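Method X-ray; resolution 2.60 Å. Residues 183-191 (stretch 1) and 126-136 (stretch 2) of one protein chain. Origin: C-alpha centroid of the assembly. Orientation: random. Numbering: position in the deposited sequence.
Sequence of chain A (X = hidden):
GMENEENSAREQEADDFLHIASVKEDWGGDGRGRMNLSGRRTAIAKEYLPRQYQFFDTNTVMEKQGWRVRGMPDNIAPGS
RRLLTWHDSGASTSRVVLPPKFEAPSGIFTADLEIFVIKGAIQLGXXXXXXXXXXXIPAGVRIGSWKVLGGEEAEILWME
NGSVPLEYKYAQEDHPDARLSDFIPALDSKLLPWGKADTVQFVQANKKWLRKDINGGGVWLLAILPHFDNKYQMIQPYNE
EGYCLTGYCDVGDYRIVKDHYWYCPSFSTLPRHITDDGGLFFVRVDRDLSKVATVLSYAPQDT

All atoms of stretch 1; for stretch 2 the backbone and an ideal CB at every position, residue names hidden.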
# COMPACT_ATOMS: atom_id res chain seq x y z
N PHE A 183 -9.30 32.97 0.69
CA PHE A 183 -9.19 33.48 2.07
C PHE A 183 -9.00 32.39 3.15
O PHE A 183 -9.86 31.54 3.35
CB PHE A 183 -10.42 34.38 2.38
CG PHE A 183 -10.43 34.99 3.77
CD1 PHE A 183 -9.34 35.71 4.25
CD2 PHE A 183 -11.58 34.97 4.54
CE1 PHE A 183 -9.36 36.31 5.52
CE2 PHE A 183 -11.63 35.58 5.80
CZ PHE A 183 -10.52 36.25 6.29
N ILE A 184 -7.84 32.43 3.80
CA ILE A 184 -7.45 31.52 4.87
C ILE A 184 -7.43 32.45 6.08
O ILE A 184 -6.41 33.08 6.33
CB ILE A 184 -6.09 30.84 4.60
CG1 ILE A 184 -6.13 30.07 3.28
CG2 ILE A 184 -5.69 29.91 5.79
CD1 ILE A 184 -4.82 29.43 2.86
N PRO A 185 -8.57 32.59 6.79
CA PRO A 185 -8.61 33.51 7.95
C PRO A 185 -7.62 33.22 9.08
O PRO A 185 -7.00 34.15 9.59
CB PRO A 185 -10.05 33.39 8.47
CG PRO A 185 -10.61 32.17 7.86
CD PRO A 185 -9.89 31.96 6.57
N ALA A 186 -7.47 31.95 9.46
CA ALA A 186 -6.56 31.58 10.54
C ALA A 186 -6.24 30.10 10.50
O ALA A 186 -7.15 29.28 10.59
CB ALA A 186 -7.17 31.94 11.89
N LEU A 187 -4.95 29.77 10.37
CA LEU A 187 -4.48 28.40 10.31
C LEU A 187 -3.37 28.22 11.34
O LEU A 187 -2.27 28.73 11.16
CB LEU A 187 -4.02 28.09 8.89
CG LEU A 187 -3.68 26.66 8.45
CD1 LEU A 187 -3.40 26.65 6.94
CD2 LEU A 187 -2.50 26.06 9.19
N ASP A 188 -3.67 27.51 12.43
CA ASP A 188 -2.73 27.22 13.49
C ASP A 188 -1.91 25.99 13.04
O ASP A 188 -2.32 24.84 13.23
CB ASP A 188 -3.48 26.99 14.82
CG ASP A 188 -2.56 26.77 16.02
OD1 ASP A 188 -1.33 26.65 15.87
OD2 ASP A 188 -3.09 26.72 17.16
N SER A 189 -0.74 26.26 12.46
CA SER A 189 0.14 25.21 11.94
C SER A 189 0.52 24.18 12.98
O SER A 189 0.76 23.02 12.62
CB SER A 189 1.41 25.80 11.30
OG SER A 189 2.24 26.43 12.25
N LYS A 190 0.55 24.58 14.26
CA LYS A 190 0.89 23.67 15.36
C LYS A 190 -0.11 22.49 15.44
O LYS A 190 0.29 21.37 15.72
CB LYS A 190 0.97 24.41 16.71
CG LYS A 190 1.97 25.59 16.73
CD LYS A 190 2.18 26.23 18.11
CE LYS A 190 0.90 26.75 18.73
NZ LYS A 190 0.13 27.68 17.85
N LEU A 191 -1.39 22.76 15.17
CA LEU A 191 -2.46 21.74 15.20
C LEU A 191 -2.50 20.85 13.95
O LEU A 191 -3.11 19.79 13.96
CB LEU A 191 -3.82 22.41 15.35
CG LEU A 191 -4.03 23.33 16.54
CD1 LEU A 191 -5.47 23.90 16.56
CD2 LEU A 191 -3.72 22.63 17.84
N UNK A 126 -12.37 38.12 14.66
CA UNK A 126 -12.74 37.19 15.75
C UNK A 126 -11.72 36.10 16.04
O UNK A 126 -11.79 35.46 17.09
CB UNK A 126 -14.07 36.52 15.42
N UNK A 127 -10.77 35.88 15.13
CA UNK A 127 -9.79 34.79 15.27
C UNK A 127 -8.39 35.12 15.80
O UNK A 127 -7.75 36.04 15.30
CB UNK A 127 -9.62 34.14 13.90
N UNK A 128 -7.93 34.34 16.78
CA UNK A 128 -6.59 34.52 17.34
C UNK A 128 -5.58 33.86 16.43
O UNK A 128 -5.88 32.85 15.81
CB UNK A 128 -6.50 33.95 18.75
N UNK A 129 -4.39 34.41 16.38
CA UNK A 129 -3.28 33.88 15.60
C UNK A 129 -2.11 33.91 16.56
O UNK A 129 -1.42 34.92 16.67
CB UNK A 129 -3.01 34.68 14.32
N UNK A 130 -1.92 32.81 17.30
CA UNK A 130 -0.83 32.69 18.28
C UNK A 130 0.46 32.24 17.57
O UNK A 130 0.53 32.32 16.35
CB UNK A 130 -1.21 31.70 19.39
N UNK A 131 1.46 31.78 18.32
CA UNK A 131 2.74 31.32 17.77
C UNK A 131 2.58 30.37 16.57
O UNK A 131 1.90 29.35 16.66
CB UNK A 131 3.54 30.62 18.87
N UNK A 132 3.20 30.74 15.45
CA UNK A 132 3.19 29.95 14.19
C UNK A 132 1.80 29.82 13.52
O UNK A 132 1.57 28.91 12.72
CB UNK A 132 3.73 28.55 14.48
N UNK A 133 0.90 30.75 13.82
CA UNK A 133 -0.42 30.77 13.18
C UNK A 133 -0.21 31.53 11.87
O UNK A 133 0.66 32.39 11.79
CB UNK A 133 -1.49 31.42 14.06
N UNK A 134 -1.01 31.19 10.87
CA UNK A 134 -0.91 31.76 9.53
C UNK A 134 -2.23 32.24 8.99
O UNK A 134 -3.27 31.67 9.30
CB UNK A 134 -0.32 30.73 8.57
N UNK A 135 -2.16 33.27 8.15
CA UNK A 135 -3.33 33.80 7.47
C UNK A 135 -2.96 34.33 6.10
O UNK A 135 -1.88 34.91 5.93
CB UNK A 135 -3.99 34.90 8.31
N UNK A 136 -3.85 34.10 5.13
CA UNK A 136 -3.73 34.61 3.76
C UNK A 136 -4.97 35.45 3.55
O UNK A 136 -6.09 34.93 3.57
CB UNK A 136 -3.61 33.50 2.72

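Position 126 has nothing of stretch 1 within reach of its CB, so many residues would suit. It is Glu 126, which makes no contact here.

At 127 the CB points toward stretch 1 and lies 3.9 Å from Ala 186 CB. An apolar or aromatic side chain fits. It is Trp 127, whose six-membered ring lays one face against Pro 185, with Pro 185 CB 3.7 Å from Trp 127 CZ3, a CH-pi contact.

Position 128 points away and is undemanding. It is Gln 128, with polar partners elsewhere in the structure.

At 129 the CB points sideways, and only a side chain of some length reaches stretch 1. Ala 186 offers a methyl group, so a branched apolar residue is suitable. It is Leu 129, whose CD2 packs 3.4 Å from Ala 186 CB.

Position 130 begins a type II turn. The ideal CB is 4.5 Å from Lys 190 NZ, so an acceptor such as Asn, Asp or Ser would suit. It is Asn 130, whose OD1 accepts a hydrogen bond from Lys 190 NZ at 2.9 Å. A water links Asn 130 ND2 to Asp 188 OD2.

At 131 the backbone O already accepts from Lys 190 NZ (2.7 Å), so the side chain is little constrained. It is Lys 131, extended, its end leading away.

Position 132 has phi/psi of 66/22, which favors Gly or Asn. Its O accepts from Ser 189 OG at 2.6 Å. The CB points toward stretch 1, the ideal CB 3.4 Å from Ser 189 OG, so a longer side chain must turn away. It is His 132, whose ring leads away.

Position 133 pairs with Asp 188 at a narrow CA-CA distance of 4.2 Å, and its CB shares that residue's face of the sheet. A small polar residue suits. It is Ser 133, whose OG donates to Asn 130 O (3.0 Å) and helps close the turn.

At 134 the backbone exchanges two hydrogen bonds with Leu 187. The CB lies on the face of Leu 187 and Ile 184, so a large apolar or aromatic residue suits. It is Tyr 134. Ile 184 CD1 meets the ring edge, 4.2 Å from Tyr 134 CE2.

Position 135 lies at the bulge, its CB 3.4 Å from Pro 185 O and 3.6 Å from Ile 184 O. A small donor suits. It is Ser 135, with OG 3.0 Å from Ile 184 O and 3.1 Å from Pro 185 O; which takes the proton is open.

At 136 the backbone pairs with Ile 184 through two hydrogen bonds. The CB shares that residue's face, 4.1 Å from Ile 184 CB, so an apolar side chain suits. It is Phe 136, its ring leading away.

Stretch 2 126-136: EWQLNKHSYSF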
# COMPACT_ATOMS: atom_id res chain seq x y z
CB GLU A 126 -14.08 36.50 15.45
CG GLU A 126 -14.12 35.70 14.14
CD GLU A 126 -15.39 34.94 13.95
OE1 GLU A 126 -15.64 34.05 14.78
OE2 GLU A 126 -16.08 35.18 12.94
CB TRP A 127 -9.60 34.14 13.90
CG TRP A 127 -10.88 33.66 13.33
CD1 TRP A 127 -11.58 32.56 13.71
CD2 TRP A 127 -11.59 34.23 12.22
NE1 TRP A 127 -12.70 32.42 12.94
CE2 TRP A 127 -12.73 33.42 12.01
CE3 TRP A 127 -11.39 35.35 11.41
CZ2 TRP A 127 -13.67 33.71 11.01
CZ3 TRP A 127 -12.31 35.63 10.41
CH2 TRP A 127 -13.44 34.82 10.22
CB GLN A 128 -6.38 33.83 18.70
CG GLN A 128 -7.21 34.29 19.90
CD GLN A 128 -6.76 33.58 21.20
OE1 GLN A 128 -5.84 32.76 21.20
NE2 GLN A 128 -7.42 33.90 22.30
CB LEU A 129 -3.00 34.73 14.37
CG LEU A 129 -4.02 34.81 13.25
CD1 LEU A 129 -3.54 35.77 12.19
CD2 LEU A 129 -4.24 33.47 12.65
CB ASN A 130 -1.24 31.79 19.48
CG ASN A 130 -1.40 30.31 19.10
OD1 ASN A 130 -1.62 29.95 17.94
ND2 ASN A 130 -1.32 29.45 20.12
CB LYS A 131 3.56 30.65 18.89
CG LYS A 131 4.93 30.11 18.49
CD LYS A 131 5.67 29.44 19.62
CE LYS A 131 7.00 28.90 19.14
NZ LYS A 131 7.69 28.10 20.18
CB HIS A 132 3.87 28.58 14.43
CG HIS A 132 5.32 28.67 14.79
ND1 HIS A 132 6.24 27.73 14.39
CD2 HIS A 132 6.03 29.65 15.41
CE1 HIS A 132 7.44 28.07 14.84
NE2 HIS A 132 7.34 29.23 15.46
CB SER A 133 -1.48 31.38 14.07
OG SER A 133 -1.65 30.60 15.24
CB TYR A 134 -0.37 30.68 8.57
CG TYR A 134 -0.39 31.03 7.10
CD1 TYR A 134 0.56 31.89 6.56
CD2 TYR A 134 -1.36 30.52 6.24
CE1 TYR A 134 0.54 32.24 5.23
CE2 TYR A 134 -1.38 30.86 4.90
CZ TYR A 134 -0.43 31.73 4.40
OH TYR A 134 -0.42 32.08 3.06
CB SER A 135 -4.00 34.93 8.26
OG SER A 135 -5.07 35.48 7.49
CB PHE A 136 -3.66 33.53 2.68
CG PHE A 136 -3.55 34.11 1.29
CD1 PHE A 136 -4.68 34.45 0.56
CD2 PHE A 136 -2.31 34.35 0.74
CE1 PHE A 136 -4.57 35.01 -0.71
CE2 PHE A 136 -2.19 34.91 -0.54
CZ PHE A 136 -3.32 35.24 -1.26
O HOH W 1 -2.19 26.64 19.62
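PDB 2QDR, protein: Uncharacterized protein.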